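Long-range contacts in lectin CEL-I, N-acetyl-D-galactosamine-specific C-type (PDB 4WQQ), which binds N-acetylgalactosamine and galactose through calcium as a C-type lectin in its natural form, and here, with an engineered site, holds mannose: residues Asn27-Cys32 against Arg43-Ser48; Gln71-Leu76 against Ala128-Lys133; Tyr77-Glu82 against Glu110-Phe115; Gly100-Asn105 against Trp123-Ala128. The protein carries 3 engineered substitutions. One frame throughout, in Å; residues are numbered along the deposited sequence.

Contact 1: Asn27-Cys32 against Arg43-Ser48; sequences NAHHEC and RSDLVS
Helix residues 27-32 run almost antiparallel to strand residues 43-46, their axes 6.7 Å apart at the closest point and 163° between directions, with His29 facing Leu46 and Cys32 facing Asp45. Leu46 bridges the two backbones with its two methyls: CD1 rests 3.6 Å from His29 CA, while CD2 turns to Cys32 SG at 3.8 Å and also reaches Ala28 CB. Cys32 CB presses on the Asp45 backbone, 3.4 Å from Asp45 C. At the Cys32 end of the helical segment, Ser44 OG, anti to its own backbone N, donates to Cys32 O at 2.6 Å, tilted 34° from the carbonyl plane. His29 lays its ring edge beside the Asp45 carboxylate, CD2 3.4 Å from OD1 and the planes only 10° apart; one water joins His29 NE2 to Asp45 OD2. Arg43 NH1 also holds OD2 in a salt bridge, and Thr88 OG1 bonds OD1, so both carboxylate oxygens are gripped. The pairing packs helix 25-34 against the sheet of the C-type lectin domain: the Cys32-Cys136 disulfide ties the helix to strand 132-140, whose Tyr134 lies against Ala28 and Cys32 and whose backbone pairs with strand 42-46.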
# COMPACT_ATOMS: atom_id res chain seq x y z
N ASN A 27 -21.86 7.04 7.44
CA ASN A 27 -21.56 6.84 6.04
C ASN A 27 -20.09 7.14 5.72
O ASN A 27 -19.49 6.46 4.93
CB ASN A 27 -22.45 7.67 5.16
CG ASN A 27 -22.16 7.44 3.70
OD1 ASN A 27 -22.33 6.31 3.19
ND2 ASN A 27 -21.72 8.44 3.04
N ALA A 28 -19.49 8.14 6.40
CA ALA A 28 -18.06 8.36 6.25
C ALA A 28 -17.23 7.08 6.65
O ALA A 28 -16.26 6.74 6.00
CB ALA A 28 -17.65 9.57 7.04
N HIS A 29 -17.60 6.45 7.75
CA HIS A 29 -16.96 5.28 8.25
C HIS A 29 -17.02 4.18 7.18
O HIS A 29 -15.99 3.59 6.82
CB HIS A 29 -17.64 4.84 9.54
CG HIS A 29 -16.99 3.67 10.19
ND1 HIS A 29 -17.59 2.94 11.17
CD2 HIS A 29 -15.73 3.19 10.09
CE1 HIS A 29 -16.77 1.97 11.57
NE2 HIS A 29 -15.64 2.09 10.91
N HIS A 30 -18.25 3.94 6.70
CA HIS A 30 -18.48 3.02 5.57
C HIS A 30 -17.61 3.33 4.36
O HIS A 30 -16.98 2.42 3.82
CB HIS A 30 -19.99 3.04 5.21
CG HIS A 30 -20.30 2.35 3.91
ND1 HIS A 30 -20.51 0.99 3.83
CD2 HIS A 30 -20.40 2.83 2.66
CE1 HIS A 30 -20.75 0.66 2.56
NE2 HIS A 30 -20.67 1.76 1.84
N GLU A 31 -17.57 4.58 3.90
CA GLU A 31 -16.84 4.94 2.73
C GLU A 31 -15.36 4.68 2.95
O GLU A 31 -14.70 4.09 2.10
CB GLU A 31 -17.03 6.42 2.40
CG GLU A 31 -18.36 6.72 1.73
CD GLU A 31 -18.50 6.03 0.38
OE1 GLU A 31 -19.63 5.63 0.07
OE2 GLU A 31 -17.50 5.90 -0.35
N CYS A 32 -14.81 5.10 4.08
CA CYS A 32 -13.38 4.80 4.31
C CYS A 32 -13.02 3.32 4.30
O CYS A 32 -12.06 2.90 3.71
CB CYS A 32 -12.82 5.40 5.65
SG CYS A 32 -12.72 7.21 5.65
N ARG A 43 -5.75 -1.94 6.10
CA ARG A 43 -7.01 -1.37 6.60
C ARG A 43 -7.10 0.06 6.15
O ARG A 43 -6.18 0.82 6.32
CB ARG A 43 -7.05 -1.45 8.14
CG ARG A 43 -8.10 -0.54 8.75
CD ARG A 43 -8.06 -0.42 10.27
NE ARG A 43 -8.34 -1.70 10.88
CZ ARG A 43 -9.55 -2.19 11.07
NH1 ARG A 43 -10.63 -1.43 10.91
NH2 ARG A 43 -9.70 -3.41 11.49
N SER A 44 -8.24 0.41 5.54
CA SER A 44 -8.65 1.78 5.36
C SER A 44 -9.74 2.07 6.34
O SER A 44 -10.63 1.28 6.52
CB SER A 44 -9.10 2.00 3.92
OG SER A 44 -9.53 3.34 3.65
N ASP A 45 -9.68 3.22 7.00
CA ASP A 45 -10.65 3.53 8.07
C ASP A 45 -10.67 5.03 8.27
O ASP A 45 -9.86 5.80 7.64
CB ASP A 45 -10.25 2.76 9.31
CG ASP A 45 -11.40 2.39 10.20
OD1 ASP A 45 -12.37 3.21 10.33
OD2 ASP A 45 -11.30 1.35 10.88
N LEU A 46 -11.62 5.52 9.01
CA LEU A 46 -11.56 6.91 9.44
C LEU A 46 -10.22 7.17 10.18
O LEU A 46 -9.73 6.30 10.84
CB LEU A 46 -12.73 7.24 10.36
CG LEU A 46 -14.05 7.53 9.60
CD1 LEU A 46 -15.23 7.49 10.54
CD2 LEU A 46 -14.03 8.83 8.81
N VAL A 47 -9.69 8.36 10.03
CA VAL A 47 -8.38 8.72 10.62
C VAL A 47 -8.45 8.59 12.14
O VAL A 47 -9.43 8.99 12.81
CB VAL A 47 -7.98 10.14 10.11
CG1 VAL A 47 -8.96 11.18 10.62
CG2 VAL A 47 -6.57 10.48 10.51
N SER A 48 -7.40 7.99 12.70
CA SER A 48 -7.12 8.05 14.13
C SER A 48 -5.92 8.95 14.34
O SER A 48 -5.12 9.05 13.44
CB SER A 48 -6.87 6.67 14.67
OG SER A 48 -5.75 6.05 14.04
O HOH W 1 -13.71 0.19 11.28

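Contact 2: Gln71-Leu76 against Ala128-Lys133; sequences QLWIGL and AAAQAK
Ala130 opens the contact from the second segment, setting CB 3.9 Å from Trp73 CH2 while its carbonyl oxygen lies in the plane of the indole at the ring edge, 3.4 Å from CZ2. Gln131 turns its side chain away and works through its carbonyl: two waters donate to Gln131 O, one also donating a hydrogen bond to Gln71 OE1 and the other accepting from Gln71 N, so the start of segment 71-76 is tied on by solvent. Ala132 comes next and places its methyl over one face of the Trp73 indole, a CH-pi contact with CB 3.5 Å from the centroid of the five-membered ring and 11° off its normal. The same CB lies 3.4 Å from Gln71 O. Trp73 CG stands anti to the carbonyl carbon (chi1 -64°), and the indole NE1 donates to Thr23 O. Lys133 closes the pairing as the parallel partner of Leu72: Lys133 N donates to Gln71 O at 3.0 Å, and Trp73 N to Lys133 O at 2.8 Å. The Lys133 chain bends at chi2 and chi4, and NZ forms a salt bridge with Asp66. Strand 71-77 thus pairs in parallel with the start of strand 132-140, while its backbone also bonds antiparallel strand 112-116, and Trp25 of helix 25-34 meets Trp73 edge-to-face.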
# COMPACT_ATOMS: atom_id res chain seq x y z
N GLN A 71 -16.76 20.91 9.95
CA GLN A 71 -16.03 19.97 10.73
C GLN A 71 -15.56 18.82 9.85
O GLN A 71 -15.94 18.68 8.68
CB GLN A 71 -16.91 19.44 11.91
CG GLN A 71 -17.25 20.48 12.99
CD GLN A 71 -18.35 21.41 12.58
OE1 GLN A 71 -19.43 21.00 12.10
NE2 GLN A 71 -18.12 22.71 12.77
N LEU A 72 -14.70 18.01 10.46
CA LEU A 72 -14.05 16.85 9.85
C LEU A 72 -14.26 15.63 10.72
O LEU A 72 -13.70 15.52 11.81
CB LEU A 72 -12.58 17.12 9.63
CG LEU A 72 -11.75 15.99 8.94
CD1 LEU A 72 -11.96 15.95 7.45
CD2 LEU A 72 -10.29 16.08 9.23
N TRP A 73 -15.03 14.65 10.24
CA TRP A 73 -15.08 13.35 10.96
C TRP A 73 -13.77 12.66 11.11
O TRP A 73 -12.97 12.56 10.14
CB TRP A 73 -16.00 12.38 10.24
CG TRP A 73 -17.48 12.79 10.18
CD1 TRP A 73 -18.25 12.85 9.08
CD2 TRP A 73 -18.36 13.10 11.29
NE1 TRP A 73 -19.52 13.21 9.39
CE2 TRP A 73 -19.64 13.38 10.73
CE3 TRP A 73 -18.19 13.18 12.70
CZ2 TRP A 73 -20.76 13.73 11.53
CZ3 TRP A 73 -19.28 13.52 13.48
CH2 TRP A 73 -20.58 13.81 12.86
N ILE A 74 -13.57 12.14 12.31
CA ILE A 74 -12.48 11.23 12.62
C ILE A 74 -13.04 9.95 13.20
O ILE A 74 -14.23 9.88 13.59
CB ILE A 74 -11.40 11.88 13.53
CG1 ILE A 74 -12.03 12.22 14.91
CG2 ILE A 74 -10.87 13.14 12.88
CD1 ILE A 74 -11.14 12.97 15.90
N GLY A 75 -12.19 8.93 13.34
CA GLY A 75 -12.66 7.62 13.73
C GLY A 75 -12.96 7.38 15.20
O GLY A 75 -12.92 6.26 15.65
N LEU A 76 -13.38 8.42 15.90
CA LEU A 76 -13.51 8.39 17.37
C LEU A 76 -14.98 8.33 17.72
O LEU A 76 -15.79 9.11 17.19
CB LEU A 76 -12.88 9.65 18.01
CG LEU A 76 -12.63 9.66 19.52
CD1 LEU A 76 -11.50 8.78 19.89
CD2 LEU A 76 -12.38 11.05 20.01
N ALA A 128 -25.47 11.52 15.41
CA ALA A 128 -25.56 10.67 14.23
C ALA A 128 -26.23 11.28 13.06
O ALA A 128 -26.19 10.73 11.94
CB ALA A 128 -26.27 9.36 14.66
N ALA A 129 -26.91 12.38 13.28
CA ALA A 129 -27.54 13.11 12.19
C ALA A 129 -26.71 14.26 11.66
O ALA A 129 -26.99 14.75 10.63
CB ALA A 129 -28.90 13.63 12.65
N ALA A 130 -25.69 14.69 12.41
CA ALA A 130 -24.79 15.73 11.96
C ALA A 130 -24.04 15.30 10.72
O ALA A 130 -23.93 14.10 10.40
CB ALA A 130 -23.83 16.04 13.10
N GLN A 131 -23.60 16.29 9.96
CA GLN A 131 -22.83 16.00 8.78
C GLN A 131 -21.52 16.80 8.82
O GLN A 131 -21.46 17.85 9.42
CB GLN A 131 -23.62 16.29 7.50
CG GLN A 131 -24.90 15.44 7.43
CD GLN A 131 -25.43 15.08 6.07
OE1 GLN A 131 -26.57 14.56 5.96
NE2 GLN A 131 -24.69 15.31 5.04
N ALA A 132 -20.49 16.26 8.16
CA ALA A 132 -19.16 16.78 8.14
C ALA A 132 -18.42 16.19 6.98
O ALA A 132 -18.89 15.22 6.39
CB ALA A 132 -18.39 16.52 9.44
N LYS A 133 -17.23 16.77 6.70
CA LYS A 133 -16.30 16.24 5.71
C LYS A 133 -15.61 15.02 6.35
O LYS A 133 -15.86 14.77 7.53
CB LYS A 133 -15.31 17.29 5.26
CG LYS A 133 -15.96 18.59 4.86
CD LYS A 133 -16.89 18.47 3.67
CE LYS A 133 -17.56 19.86 3.36
NZ LYS A 133 -16.53 20.87 2.96
O HOH W 2 -20.86 18.46 12.14
O HOH W 3 -19.41 20.24 8.78

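Contact 3: Tyr77-Glu82 against Glu110-Phe115; sequences YDKYNE and EDYGQF. With CA (calcium ion), chain E; CA (calcium ion), chain G; CA (calcium ion), chain F; MAN (alpha-D-mannopyranose), chain H.
Asp111 OD1 and Glu82 OE2 each bind the same two calcium ions, bringing these carboxylate oxygens to 2.8 Å of each other, a separation that the shared metals would make tolerable. The first ion takes both oxygens of Asp78 and both of Glu82, together with Asp111 OD1, Glu110 O, a water and Asn105 OD1. The second is bound by Glu82 OE2, both oxygens of Asp111 (OD2 at 2.5 Å) and two waters, one of which donates to Asp78 O. The Asp78 and Asp111 carboxylates stand nearly at a right angle, planes 86° apart, with the two OD1 atoms 3.0 Å from each other. Asp78 CG sits between its backbone N and carbonyl carbon (chi1 75°), and both carboxylate oxygens reach the first ion; Gly83 N donates to OD2. Next to the metal site the backbones meet in one antiparallel bridge: Tyr77 with Tyr112 is a non-hydrogen-bonded pair, and Asp78 N donates to Asp111 O at 3.0 Å. Asp111 and Tyr112 together face Asn126, a classic beta bulge at the start of strand 112-116, where the long calcium-binding loop of the C-type lectin fold rejoins the sheet. Tyr77 CB packs on Tyr112 CD1 at 3.9 Å, and the two tyrosine side chains cross obliquely. Glu110 points the other way, its chain extended beyond CG: OE1 binds the third calcium at 2.4 Å and accepts from His106 N, while OE2 accepts a hydrogen bond from mannose O6 and lies 2.6 Å from mannose O4.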
# COMPACT_ATOMS: atom_id res chain seq x y z
N TYR A 77 -15.34 7.36 18.55
CA TYR A 77 -16.76 7.28 18.94
C TYR A 77 -16.99 6.62 20.28
O TYR A 77 -16.14 5.81 20.76
CB TYR A 77 -17.55 6.58 17.80
CG TYR A 77 -17.43 5.06 17.60
CD1 TYR A 77 -16.23 4.39 17.55
CD2 TYR A 77 -18.59 4.30 17.41
CE1 TYR A 77 -16.17 3.00 17.36
CE2 TYR A 77 -18.53 2.92 17.18
CZ TYR A 77 -17.33 2.29 17.16
OH TYR A 77 -17.27 0.96 16.96
N ASP A 78 -18.15 6.91 20.91
CA ASP A 78 -18.47 6.28 22.19
C ASP A 78 -19.87 5.65 22.24
O ASP A 78 -20.56 5.67 23.27
CB ASP A 78 -18.28 7.27 23.34
CG ASP A 78 -19.40 8.34 23.43
OD1 ASP A 78 -19.99 8.73 22.43
OD2 ASP A 78 -19.66 8.84 24.52
N LYS A 79 -20.29 5.11 21.10
CA LYS A 79 -21.50 4.36 20.95
C LYS A 79 -21.60 3.20 21.95
O LYS A 79 -22.64 3.00 22.53
CB LYS A 79 -21.62 3.77 19.53
CG LYS A 79 -22.86 2.96 19.32
CD LYS A 79 -23.05 2.39 17.92
CE LYS A 79 -24.16 1.33 18.02
NZ LYS A 79 -24.79 1.13 16.71
N TYR A 80 -20.54 2.43 22.12
CA TYR A 80 -20.62 1.20 22.93
C TYR A 80 -20.52 1.46 24.42
O TYR A 80 -21.18 0.76 25.24
CB TYR A 80 -19.58 0.16 22.43
CG TYR A 80 -20.13 -0.42 21.14
CD1 TYR A 80 -21.22 -1.30 21.17
CD2 TYR A 80 -19.66 0.00 19.91
CE1 TYR A 80 -21.80 -1.75 20.00
CE2 TYR A 80 -20.24 -0.44 18.72
CZ TYR A 80 -21.31 -1.28 18.77
OH TYR A 80 -21.88 -1.73 17.62
N ASN A 81 -19.68 2.45 24.77
CA ASN A 81 -19.41 2.81 26.12
C ASN A 81 -19.41 4.31 26.22
O ASN A 81 -18.38 4.94 25.97
CB ASN A 81 -18.11 2.22 26.64
CG ASN A 81 -18.27 0.76 26.99
OD1 ASN A 81 -18.69 0.40 28.12
ND2 ASN A 81 -18.01 -0.08 26.04
N GLU A 82 -20.58 4.87 26.48
CA GLU A 82 -20.73 6.31 26.63
C GLU A 82 -19.68 6.92 27.52
O GLU A 82 -19.51 6.51 28.69
CB GLU A 82 -22.13 6.66 27.13
CG GLU A 82 -22.44 8.15 27.40
CD GLU A 82 -22.31 9.01 26.17
OE1 GLU A 82 -21.71 10.11 26.31
OE2 GLU A 82 -22.75 8.55 25.10
N GLU A 110 -24.61 12.56 21.50
CA GLU A 110 -23.46 12.86 20.68
C GLU A 110 -22.42 11.80 20.94
O GLU A 110 -21.72 11.81 21.99
CB GLU A 110 -22.92 14.27 20.92
CG GLU A 110 -23.87 15.40 20.52
CD GLU A 110 -23.18 16.75 20.50
OE1 GLU A 110 -22.38 17.01 21.46
OE2 GLU A 110 -23.44 17.59 19.59
N ASP A 111 -22.26 10.93 19.95
CA ASP A 111 -21.35 9.83 20.08
C ASP A 111 -20.16 9.81 19.06
O ASP A 111 -19.44 8.85 18.99
CB ASP A 111 -22.10 8.50 20.06
CG ASP A 111 -23.01 8.26 21.32
OD1 ASP A 111 -23.01 9.07 22.32
OD2 ASP A 111 -23.72 7.22 21.30
N TYR A 112 -19.99 10.85 18.27
CA TYR A 112 -19.14 10.79 17.07
C TYR A 112 -18.18 11.95 17.04
O TYR A 112 -18.58 13.12 17.08
CB TYR A 112 -20.00 10.67 15.76
CG TYR A 112 -20.91 9.52 15.89
CD1 TYR A 112 -20.40 8.21 15.78
CD2 TYR A 112 -22.23 9.70 16.33
CE1 TYR A 112 -21.19 7.12 16.02
CE2 TYR A 112 -23.03 8.59 16.57
CZ TYR A 112 -22.52 7.32 16.39
OH TYR A 112 -23.35 6.22 16.66
N GLY A 113 -16.89 11.64 16.98
CA GLY A 113 -15.83 12.64 17.05
C GLY A 113 -15.49 13.33 15.73
O GLY A 113 -15.64 12.75 14.67
N GLN A 114 -15.10 14.61 15.79
CA GLN A 114 -14.78 15.39 14.63
C GLN A 114 -13.80 16.52 15.02
O GLN A 114 -13.84 17.00 16.16
CB GLN A 114 -16.07 15.99 13.98
CG GLN A 114 -16.86 16.89 14.93
CD GLN A 114 -18.19 17.43 14.43
OE1 GLN A 114 -18.69 18.32 15.07
NE2 GLN A 114 -18.79 16.88 13.37
N PHE A 115 -12.96 16.94 14.09
CA PHE A 115 -12.25 18.24 14.24
C PHE A 115 -13.19 19.42 13.99
O PHE A 115 -13.99 19.44 13.03
CB PHE A 115 -11.14 18.38 13.18
CG PHE A 115 -9.92 17.49 13.35
CD1 PHE A 115 -9.83 16.47 14.26
CD2 PHE A 115 -8.84 17.72 12.53
CE1 PHE A 115 -8.70 15.68 14.34
CE2 PHE A 115 -7.68 16.99 12.65
CZ PHE A 115 -7.60 15.97 13.54
CA CA E . -21.51 10.27 23.75
CA CA G . -24.44 7.63 23.63
CA CA F . -20.29 18.25 21.49
C1 MAN H . -22.38 23.42 19.86
C2 MAN H . -21.65 22.75 20.99
C3 MAN H . -21.08 21.40 20.60
C4 MAN H . -22.15 20.61 19.85
C5 MAN H . -22.50 21.41 18.58
C6 MAN H . -23.48 20.78 17.62
O1 MAN H . -21.34 23.88 19.05
O2 MAN H . -22.66 22.54 21.95
O3 MAN H . -20.74 20.72 21.80
O4 MAN H . -21.58 19.34 19.57
O5 MAN H . -23.24 22.58 19.09
O6 MAN H . -24.51 20.46 18.54
O HOH W 4 -23.21 5.75 24.06
O HOH W 5 -20.09 12.07 24.30
O HOH W 6 -25.39 9.83 24.22

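Contact 4: Gly100-Asn105 against Trp123-Ala128; sequences GGEPNN and WNDNSA. Engineered in segment 100-105: Glu102 (natural residue Gln), Asn104 (natural residue Asp). With CA (calcium ion), chain F; CA (calcium ion), chain E; MAN (alpha-D-mannopyranose), chain H.
Loop residues 102-105 come against strand residues 123-125, Glu102 CA 5.7 Å from Asn124 CA and Pro103 CA, after a cis peptide bond, 5.4 Å from Asp125 CA. Asp125 joins them: Asn104 N donates to its OD1 and Asn105 N to its OD2 at 2.8 Å, both on the syn side. OD1 also binds calcium, at 2.3 Å, whereas OD2 accepts a hydrogen bond from a water on the neighbouring calcium, which Asn105 OD1 binds too. The sugar-site calcium gathers Glu102 OE1, Asn104 OD1, Asn124 OD1, and O and OD1 of Asp125, completed by Glu110 and by mannose O3 and O4. The Glu102 carboxylate stands 77° to the Asn124 amide, OE1 2.8 Å from Asn124 OD1. Asn124 ND2 donates to mannose O4 at 3.0 Å, and Asn104 ND2 gives O3 a weak bond. Glu102 OE2 lies 2.5 Å from mannose O3. Engineered Glu102 and Asn104 flank Pro103 as an EPN sequence, the signature of mannose-type C-type lectins, consistent with the mannose bound here. The site lies where the long loop meets strand 123-126, which pairs with strand 112-116 through Asn124 and Asn126, while Trp123 packs on Ile74 and Leu76 of strand 71-77.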
# COMPACT_ATOMS: atom_id res chain seq x y z
N GLY A 100 -12.56 23.06 24.31
CA GLY A 100 -13.09 23.49 25.60
C GLY A 100 -14.50 23.03 25.78
O GLY A 100 -15.32 23.23 24.90
N GLY A 101 -14.77 22.39 26.90
CA GLY A 101 -16.08 21.80 27.24
C GLY A 101 -16.55 20.56 26.51
O GLY A 101 -17.66 20.06 26.80
N GLU A 102 -15.69 20.02 25.63
CA GLU A 102 -16.01 18.75 24.97
C GLU A 102 -15.22 17.61 25.64
O GLU A 102 -14.12 17.88 26.20
CB GLU A 102 -15.62 18.90 23.50
CG GLU A 102 -16.24 20.12 22.85
CD GLU A 102 -17.78 20.13 22.76
OE1 GLU A 102 -18.40 19.08 22.94
OE2 GLU A 102 -18.39 21.22 22.47
N PRO A 103 -15.69 16.36 25.52
CA PRO A 103 -16.97 15.98 24.83
C PRO A 103 -18.13 16.28 25.77
O PRO A 103 -18.01 16.09 26.95
CB PRO A 103 -16.84 14.47 24.65
CG PRO A 103 -15.92 14.03 25.71
CD PRO A 103 -14.97 15.17 25.98
N ASN A 104 -19.20 16.85 25.28
CA ASN A 104 -20.29 17.18 26.17
C ASN A 104 -21.54 16.36 25.97
O ASN A 104 -22.52 16.62 26.63
CB ASN A 104 -20.61 18.66 26.04
CG ASN A 104 -21.16 19.07 24.69
OD1 ASN A 104 -21.16 18.31 23.74
ND2 ASN A 104 -21.58 20.29 24.60
N ASN A 105 -21.54 15.39 25.05
CA ASN A 105 -22.70 14.51 24.83
C ASN A 105 -23.99 15.32 24.75
O ASN A 105 -25.01 14.99 25.36
CB ASN A 105 -22.76 13.42 25.93
CG ASN A 105 -23.60 12.25 25.52
OD1 ASN A 105 -23.55 11.72 24.37
ND2 ASN A 105 -24.42 11.80 26.45
N TRP A 123 -11.16 18.87 18.98
CA TRP A 123 -12.19 17.89 18.77
C TRP A 123 -13.51 18.26 19.46
O TRP A 123 -13.53 18.85 20.55
CB TRP A 123 -11.75 16.54 19.30
CG TRP A 123 -10.43 16.01 18.83
CD1 TRP A 123 -9.61 16.55 17.90
CD2 TRP A 123 -9.79 14.85 19.31
NE1 TRP A 123 -8.52 15.76 17.72
CE2 TRP A 123 -8.60 14.71 18.58
CE3 TRP A 123 -10.11 13.91 20.25
CZ2 TRP A 123 -7.75 13.66 18.79
CZ3 TRP A 123 -9.28 12.85 20.47
CH2 TRP A 123 -8.11 12.73 19.73
N ASN A 124 -14.61 17.89 18.79
CA ASN A 124 -15.95 17.93 19.31
C ASN A 124 -16.62 16.56 19.07
O ASN A 124 -16.30 15.86 18.10
CB ASN A 124 -16.71 18.98 18.55
CG ASN A 124 -18.14 19.06 18.98
OD1 ASN A 124 -18.48 19.05 20.16
ND2 ASN A 124 -19.03 19.10 17.99
N ASP A 125 -17.52 16.18 19.98
CA ASP A 125 -18.46 15.12 19.76
C ASP A 125 -19.74 15.67 19.14
O ASP A 125 -20.26 16.75 19.52
CB ASP A 125 -18.72 14.28 21.02
CG ASP A 125 -19.31 15.11 22.19
OD1 ASP A 125 -19.21 16.36 22.24
OD2 ASP A 125 -19.82 14.47 23.10
N ASN A 126 -20.29 14.90 18.20
CA ASN A 126 -21.50 15.34 17.54
C ASN A 126 -22.42 14.11 17.32
O ASN A 126 -22.07 12.96 17.64
CB ASN A 126 -21.15 16.11 16.26
CG ASN A 126 -22.13 17.26 15.96
OD1 ASN A 126 -23.34 17.15 16.19
ND2 ASN A 126 -21.61 18.38 15.40
N SER A 127 -23.58 14.38 16.76
CA SER A 127 -24.61 13.37 16.71
C SER A 127 -24.59 12.51 15.45
O SER A 127 -23.91 12.80 14.51
CB SER A 127 -25.95 14.07 16.78
OG SER A 127 -26.20 14.66 15.50
N ALA A 128 -25.47 11.52 15.41
CA ALA A 128 -25.56 10.67 14.23
C ALA A 128 -26.23 11.28 13.06
O ALA A 128 -26.19 10.73 11.94
CB ALA A 128 -26.27 9.36 14.66
CA CA F . -20.29 18.25 21.49
CA CA E . -21.51 10.27 23.75
C1 MAN H . -22.38 23.42 19.86
C2 MAN H . -21.65 22.75 20.99
C3 MAN H . -21.08 21.40 20.60
C4 MAN H . -22.15 20.61 19.85
C5 MAN H . -22.50 21.41 18.58
C6 MAN H . -23.48 20.78 17.62
O1 MAN H . -21.34 23.88 19.05
O2 MAN H . -22.66 22.54 21.95
O3 MAN H . -20.74 20.72 21.80
O4 MAN H . -21.58 19.34 19.57
O5 MAN H . -23.24 22.58 19.09
O6 MAN H . -24.51 20.46 18.54
O HOH W 5 -20.09 12.07 24.30

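How the contacts relate
All four contacts lie in one C-type lectin domain and reach the same sheet, with contact 1 at helix 25-34 and contacts 3 and 4 at the calcium ions. Contact 1 closes before the other three open; contact 2 then spans residues 71 to 133 and encloses contacts 3 and 4, whose segments alternate. Contacts 1 and 2 have centres 11 Å apart and meet where Val47 adjoins Gly75. Strand 112-116 lies between strands 71-77 and 123-126, linking contact 2 to contacts 3 and 4. The last two, with centres 8 Å apart, share two calcium ions and the mannose, so sugar binding rests on both; the centres of contacts 1 and 4 are about 19 Å apart.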